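Local coordinates for protein scyllo-inosose 3-dehydrogenase (Thermotoga maritima, PDB 3IP1) that catalyses the NAD(+)-dependent oxidation of scyllo-inosose to 3-dehydro-scyllo-inosose, probably as a step in myo-inositol degradation, at residues D215-L220 and A231-A236; R251-E256 and T364-K369. One frame throughout, in Å; residues are numbered along the deposited sequence.

Following the chain from the N terminus, interaction 1 comes first: it closes a short loop of ten residues, mostly helical, bringing the end of helix 224-235 back over strand 216-220. Interaction 2 opens only afterwards, on helix 248-257, and closes at 364-369, with 107 residues in between. The two are therefore in series, neither nesting nor crossing. Their centres lie 16 Å apart and their nearest atoms about 6 Å, without touching. Interaction 1 holds a helix on the parallel sheet of the nucleotide-binding domain. Interaction 2 ties the next helix of that domain to the loop leading into strand 369-371, part of the mixed sheet that also contains strands 57-66 and 98-106.

Interaction 1. Residues D215-L220 and A231-A236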
loop_
_atom_site.group_PDB
_atom_site.type_symbol
_atom_site.label_atom_id
_atom_site.label_comp_id
_atom_site.label_asym_id
_atom_site.label_seq_id
_atom_site.Cartn_x
_atom_site.Cartn_y
_atom_site.Cartn_z
ATOM N N ASP A 215 6.918 9.979 -13.275
ATOM C CA ASP A 215 5.808 10.854 -12.861
ATOM C C ASP A 215 6.211 12.311 -12.851
ATOM O O ASP A 215 7.383 12.617 -12.724
ATOM C CB ASP A 215 5.316 10.490 -11.455
ATOM C CG ASP A 215 4.449 9.229 -11.436
ATOM O OD1 ASP A 215 3.957 8.783 -12.499
ATOM O OD2 ASP A 215 4.253 8.679 -10.340
ATOM N N ASN A 216 5.229 13.199 -12.988
ATOM C CA ASN A 216 5.444 14.644 -12.886
ATOM C C ASN A 216 5.044 15.113 -11.496
ATOM O O ASN A 216 4.103 14.560 -10.887
ATOM C CB ASN A 216 4.598 15.409 -13.905
ATOM C CG ASN A 216 4.958 15.084 -15.342
ATOM O OD1 ASN A 216 6.121 14.853 -15.666
ATOM N ND2 ASN A 216 3.954 15.080 -16.216
ATOM N N VAL A 217 5.749 16.124 -11.001
ATOM C CA VAL A 217 5.409 16.703 -9.711
ATOM C C VAL A 217 5.361 18.227 -9.810
ATOM O O VAL A 217 6.090 18.814 -10.595
ATOM C CB VAL A 217 6.391 16.263 -8.568
ATOM C CG1 VAL A 217 6.434 14.720 -8.439
ATOM C CG2 VAL A 217 7.772 16.819 -8.798
ATOM N N VAL A 218 4.501 18.843 -8.993
ATOM C CA VAL A 218 4.364 20.295 -8.912
ATOM C C VAL A 218 4.524 20.735 -7.458
ATOM O O VAL A 218 3.804 20.277 -6.570
ATOM C CB VAL A 218 2.988 20.768 -9.462
ATOM C CG1 VAL A 218 2.758 22.253 -9.186
ATOM C CG2 VAL A 218 2.872 20.463 -10.978
ATOM N N ILE A 219 5.466 21.634 -7.220
ATOM C CA ILE A 219 5.700 22.176 -5.873
ATOM C C ILE A 219 5.338 23.664 -5.827
ATOM O O ILE A 219 5.869 24.474 -6.594
ATOM C CB ILE A 219 7.170 21.963 -5.413
ATOM C CG1 ILE A 219 7.480 20.464 -5.316
ATOM C CG2 ILE A 219 7.419 22.629 -4.078
ATOM C CD1 ILE A 219 8.852 20.116 -5.683
ATOM N N LEU A 220 4.443 24.008 -4.915
ATOM C CA LEU A 220 4.024 25.385 -4.725
ATOM C C LEU A 220 4.732 25.930 -3.490
ATOM O O LEU A 220 4.453 25.497 -2.368
ATOM C CB LEU A 220 2.495 25.455 -4.581
ATOM C CG LEU A 220 1.686 24.994 -5.810
ATOM C CD1 LEU A 220 1.326 23.480 -5.782
ATOM C CD2 LEU A 220 0.420 25.829 -5.960
ATOM N N ALA A 231 14.596 18.741 -4.824
ATOM C CA ALA A 231 15.743 17.844 -4.787
ATOM C C ALA A 231 15.312 16.391 -4.599
ATOM O O ALA A 231 15.752 15.509 -5.344
ATOM C CB ALA A 231 16.709 18.272 -3.670
ATOM N N ILE A 232 14.458 16.143 -3.605
ATOM C CA ILE A 232 14.064 14.772 -3.276
ATOM C C ILE A 232 13.340 14.107 -4.444
ATOM O O ILE A 232 13.627 12.954 -4.798
ATOM C CB ILE A 232 13.164 14.711 -2.020
ATOM C CG1 ILE A 232 13.988 15.018 -0.748
ATOM C CG2 ILE A 232 12.522 13.337 -1.912
ATOM C CD1 ILE A 232 13.106 15.592 0.429
ATOM N N LEU A 233 12.402 14.845 -5.028
ATOM C CA LEU A 233 11.538 14.317 -6.066
ATOM C C LEU A 233 12.251 14.168 -7.406
ATOM O O LEU A 233 11.927 13.261 -8.164
ATOM C CB LEU A 233 10.273 15.163 -6.175
ATOM C CG LEU A 233 9.354 14.933 -4.963
ATOM C CD1 LEU A 233 8.198 15.972 -4.889
ATOM C CD2 LEU A 233 8.818 13.477 -4.966
ATOM N N LYS A 234 13.238 15.030 -7.688
ATOM C CA LYS A 234 14.117 14.780 -8.824
ATOM C C LYS A 234 14.938 13.506 -8.601
ATOM O O LYS A 234 14.941 12.632 -9.455
ATOM C CB LYS A 234 15.025 15.969 -9.157
ATOM C CG LYS A 234 15.555 15.959 -10.587
ATOM C CD LYS A 234 14.426 15.889 -11.624
ATOM C CE LYS A 234 14.961 15.728 -13.060
ATOM N NZ LYS A 234 13.853 15.738 -14.071
ATOM N N HIS A 235 15.590 13.386 -7.444
ATOM C CA HIS A 235 16.305 12.158 -7.091
ATOM C C HIS A 235 15.399 10.922 -7.109
ATOM O O HIS A 235 15.885 9.815 -7.367
ATOM C CB HIS A 235 17.072 12.291 -5.760
ATOM C CG HIS A 235 18.424 12.926 -5.922
ATOM N ND1 HIS A 235 18.597 14.292 -6.047
ATOM C CD2 HIS A 235 19.661 12.381 -6.035
ATOM C CE1 HIS A 235 19.882 14.563 -6.205
ATOM N NE2 HIS A 235 20.546 13.420 -6.213
ATOM N N ALA A 236 14.098 11.127 -6.885
ATOM C CA ALA A 236 13.112 10.042 -6.886
ATOM C C ALA A 236 12.658 9.630 -8.285
ATOM O O ALA A 236 11.851 8.700 -8.430
ATOM C CB ALA A 236 11.899 10.428 -6.058
#
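No flat group takes part where Val217 and Leu233 meet; the one ring, on His235, stays on the helix, with Ala231 O at its edge and in its plane. This is the first beta-alpha-beta unit of the Rossmann fold: helix 224-235 lies over strand 216-220 before the chain enters strand 240-244. His235 ND1 donates to Ala231 O at 3.2 Å from above the carbonyl plane, while the helical bond from His235 N arrives on the opposite face, so this oxygen is gripped twice.

The contact with the strand is wholly apolar and buried, and Leu233 carries the helix side of it. Its side chain crosses that of Val217 obliquely. Val217 CG2 nestles against both Leu233 CB and Leu233 CD1, each 4.0 Å away. With CG anti to the carbonyl carbon (chi1 -72°), Leu233 sets its CD1 against Val217. Val204 of helix 194-207 also touches Leu233. Just before the strand, Asp215 forms a salt bridge with Arg352 of the second subunit. Ile219 touches the glycine-rich turn between strand and helix, whose GxGxxG-like sequence is consistent with NAD(+) binding. Across the contact, Ile219 CD1 meets Leu233 CD1 methyl to methyl at 4.3 Å.

Interaction 2. Residues R251-E256 and T364-K369; sequences RNLAKE and TKIISK
Helix 248-257 of the Rossmann-type nucleotide-binding domain packs here, through Leu253 and Glu256, against Lys365 and Ile366 in the 3-10 turn that precedes strand 369-371. That turn sits on the route from helix 349-358 to the mixed sheet with strands 57-66 and 98-106, so the contact lies where the nucleotide-binding domain adjoins that sheet. The side chain of Ile366 is about 8 Å from that of Glu98, a zinc ligand.

Leu253 is the centre of it. Its two methyls divide the work: CD2 points at the backbone, 3.4 Å from Lys365 O, and CD1 sits 4.0 Å from Ile366 CA and 4.2 Å from Ile366 CB. The Ile366 side chain itself packs on Pro224 and Leu227 of helix 224-235; Leu227 touches Leu253 as well, and Val390 packs on Leu253 from a loop.

On the solvent side, Glu256, extended beyond CG, crosses the aliphatic part of Lys365. Its OE2 comes within 3.4 Å of Lys365 CD and 3.8 Å of Lys365 CE. The lysine is straight as far as CE and then bends at chi4 (90°), leaving its NZ 5.3 Å from Glu256 OE2.

No hydrogen bond or salt bridge joins the two segments. The hold is van der Waals contact, of Leu253 with the turn and of Glu256 with the lysine methylenes, and the opposite charges there probably add only a modest, solvent-screened attraction.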
loop_
_atom_site.group_PDB
_atom_site.type_symbol
_atom_site.label_atom_id
_atom_site.label_comp_id
_atom_site.label_asym_id
_atom_site.label_seq_id
_atom_site.Cartn_x
_atom_site.Cartn_y
_atom_site.Cartn_z
ATOM N N ARG A 251 13.547 30.648 -7.059
ATOM C CA ARG A 251 13.410 29.982 -8.357
ATOM C C ARG A 251 14.752 29.540 -8.957
ATOM O O ARG A 251 14.863 28.434 -9.506
ATOM C CB ARG A 251 12.653 30.857 -9.353
ATOM C CG ARG A 251 11.170 30.981 -9.068
ATOM C CD ARG A 251 10.442 31.621 -10.229
ATOM N NE ARG A 251 11.088 32.856 -10.664
ATOM C CZ ARG A 251 10.775 34.060 -10.208
ATOM N NH1 ARG A 251 11.412 35.117 -10.659
ATOM N NH2 ARG A 251 9.822 34.206 -9.307
ATOM N N ASN A 252 15.769 30.394 -8.850
ATOM C CA ASN A 252 17.119 30.022 -9.287
ATOM C C ASN A 252 17.721 28.878 -8.458
ATOM O O ASN A 252 18.362 27.988 -8.997
ATOM C CB ASN A 252 18.038 31.245 -9.281
ATOM C CG ASN A 252 17.653 32.262 -10.344
ATOM O OD1 ASN A 252 16.899 31.952 -11.278
ATOM N ND2 ASN A 252 18.158 33.483 -10.204
ATOM N N LEU A 253 17.497 28.912 -7.146
ATOM C CA LEU A 253 17.863 27.785 -6.286
ATOM C C LEU A 253 17.169 26.488 -6.691
ATOM O O LEU A 253 17.810 25.446 -6.717
ATOM C CB LEU A 253 17.593 28.082 -4.809
ATOM C CG LEU A 253 18.631 28.975 -4.135
ATOM C CD1 LEU A 253 18.289 29.135 -2.650
ATOM C CD2 LEU A 253 20.069 28.451 -4.316
ATOM N N ALA A 254 15.868 26.553 -6.983
ATOM C CA ALA A 254 15.123 25.386 -7.451
ATOM C C ALA A 254 15.741 24.800 -8.742
ATOM O O ALA A 254 15.921 23.586 -8.845
ATOM C CB ALA A 254 13.647 25.727 -7.650
ATOM N N LYS A 255 16.085 25.657 -9.707
ATOM C CA LYS A 255 16.780 25.188 -10.912
ATOM C C LYS A 255 18.096 24.491 -10.578
ATOM O O LYS A 255 18.450 23.503 -11.195
ATOM C CB LYS A 255 17.043 26.328 -11.892
ATOM C CG LYS A 255 15.819 26.786 -12.667
ATOM C CD LYS A 255 16.255 27.497 -13.965
ATOM C CE LYS A 255 16.528 28.990 -13.743
ATOM N NZ LYS A 255 17.670 29.472 -14.582
ATOM N N GLU A 256 18.794 24.994 -9.575
ATOM C CA GLU A 256 20.053 24.438 -9.175
ATOM C C GLU A 256 19.876 23.083 -8.515
ATOM O O GLU A 256 20.780 22.245 -8.528
ATOM C CB GLU A 256 20.708 25.385 -8.180
ATOM C CG GLU A 256 22.153 25.672 -8.451
ATOM C CD GLU A 256 22.782 26.497 -7.340
ATOM O OE1 GLU A 256 22.096 27.384 -6.783
ATOM O OE2 GLU A 256 23.959 26.245 -7.019
ATOM N N THR A 364 23.242 22.057 0.739
ATOM C CA THR A 364 23.993 23.225 1.239
ATOM C C THR A 364 23.919 24.405 0.272
ATOM O O THR A 364 24.157 25.547 0.670
ATOM C CB THR A 364 25.488 22.917 1.588
ATOM O OG1 THR A 364 26.231 22.614 0.395
ATOM C CG2 THR A 364 25.589 21.760 2.575
ATOM N N LYS A 365 23.519 24.132 -0.972
ATOM C CA LYS A 365 23.319 25.175 -1.970
ATOM C C LYS A 365 22.326 26.247 -1.514
ATOM O O LYS A 365 22.342 27.360 -2.029
ATOM C CB LYS A 365 22.843 24.583 -3.305
ATOM C CG LYS A 365 23.804 23.580 -3.952
ATOM C CD LYS A 365 23.348 23.278 -5.370
ATOM C CE LYS A 365 24.423 22.559 -6.169
ATOM N NZ LYS A 365 24.315 21.077 -6.032
ATOM N N ILE A 366 21.458 25.913 -0.565
ATOM C CA ILE A 366 20.426 26.853 -0.142
ATOM C C ILE A 366 20.858 27.794 0.987
ATOM O O ILE A 366 20.141 28.751 1.305
ATOM C CB ILE A 366 19.084 26.150 0.217
ATOM C CG1 ILE A 366 19.145 25.521 1.616
ATOM C CG2 ILE A 366 18.674 25.161 -0.912
ATOM C CD1 ILE A 366 17.772 25.225 2.217
ATOM N N ILE A 367 22.014 27.532 1.585
ATOM C CA ILE A 367 22.510 28.389 2.651
ATOM C C ILE A 367 22.972 29.713 2.044
ATOM O O ILE A 367 23.911 29.745 1.264
ATOM C CB ILE A 367 23.622 27.704 3.494
ATOM C CG1 ILE A 367 23.064 26.439 4.175
ATOM C CG2 ILE A 367 24.195 28.675 4.546
ATOM C CD1 ILE A 367 24.120 25.520 4.778
ATOM N N SER A 368 22.281 30.794 2.392
ATOM C CA SER A 368 22.619 32.120 1.883
ATOM C C SER A 368 23.810 32.720 2.620
ATOM O O SER A 368 24.617 33.418 2.015
ATOM C CB SER A 368 21.422 33.064 1.965
ATOM O OG SER A 368 20.269 32.416 1.448
ATOM N N LYS A 369 23.930 32.417 3.909
ATOM C CA LYS A 369 24.940 33.041 4.751
ATOM C C LYS A 369 25.146 32.241 6.045
ATOM O O LYS A 369 24.189 31.707 6.614
ATOM C CB LYS A 369 24.475 34.462 5.085
ATOM C CG LYS A 369 25.424 35.286 5.900
ATOM C CD LYS A 369 24.740 36.579 6.287
ATOM C CE LYS A 369 25.392 37.764 5.608
ATOM N NZ LYS A 369 26.311 38.413 6.585
#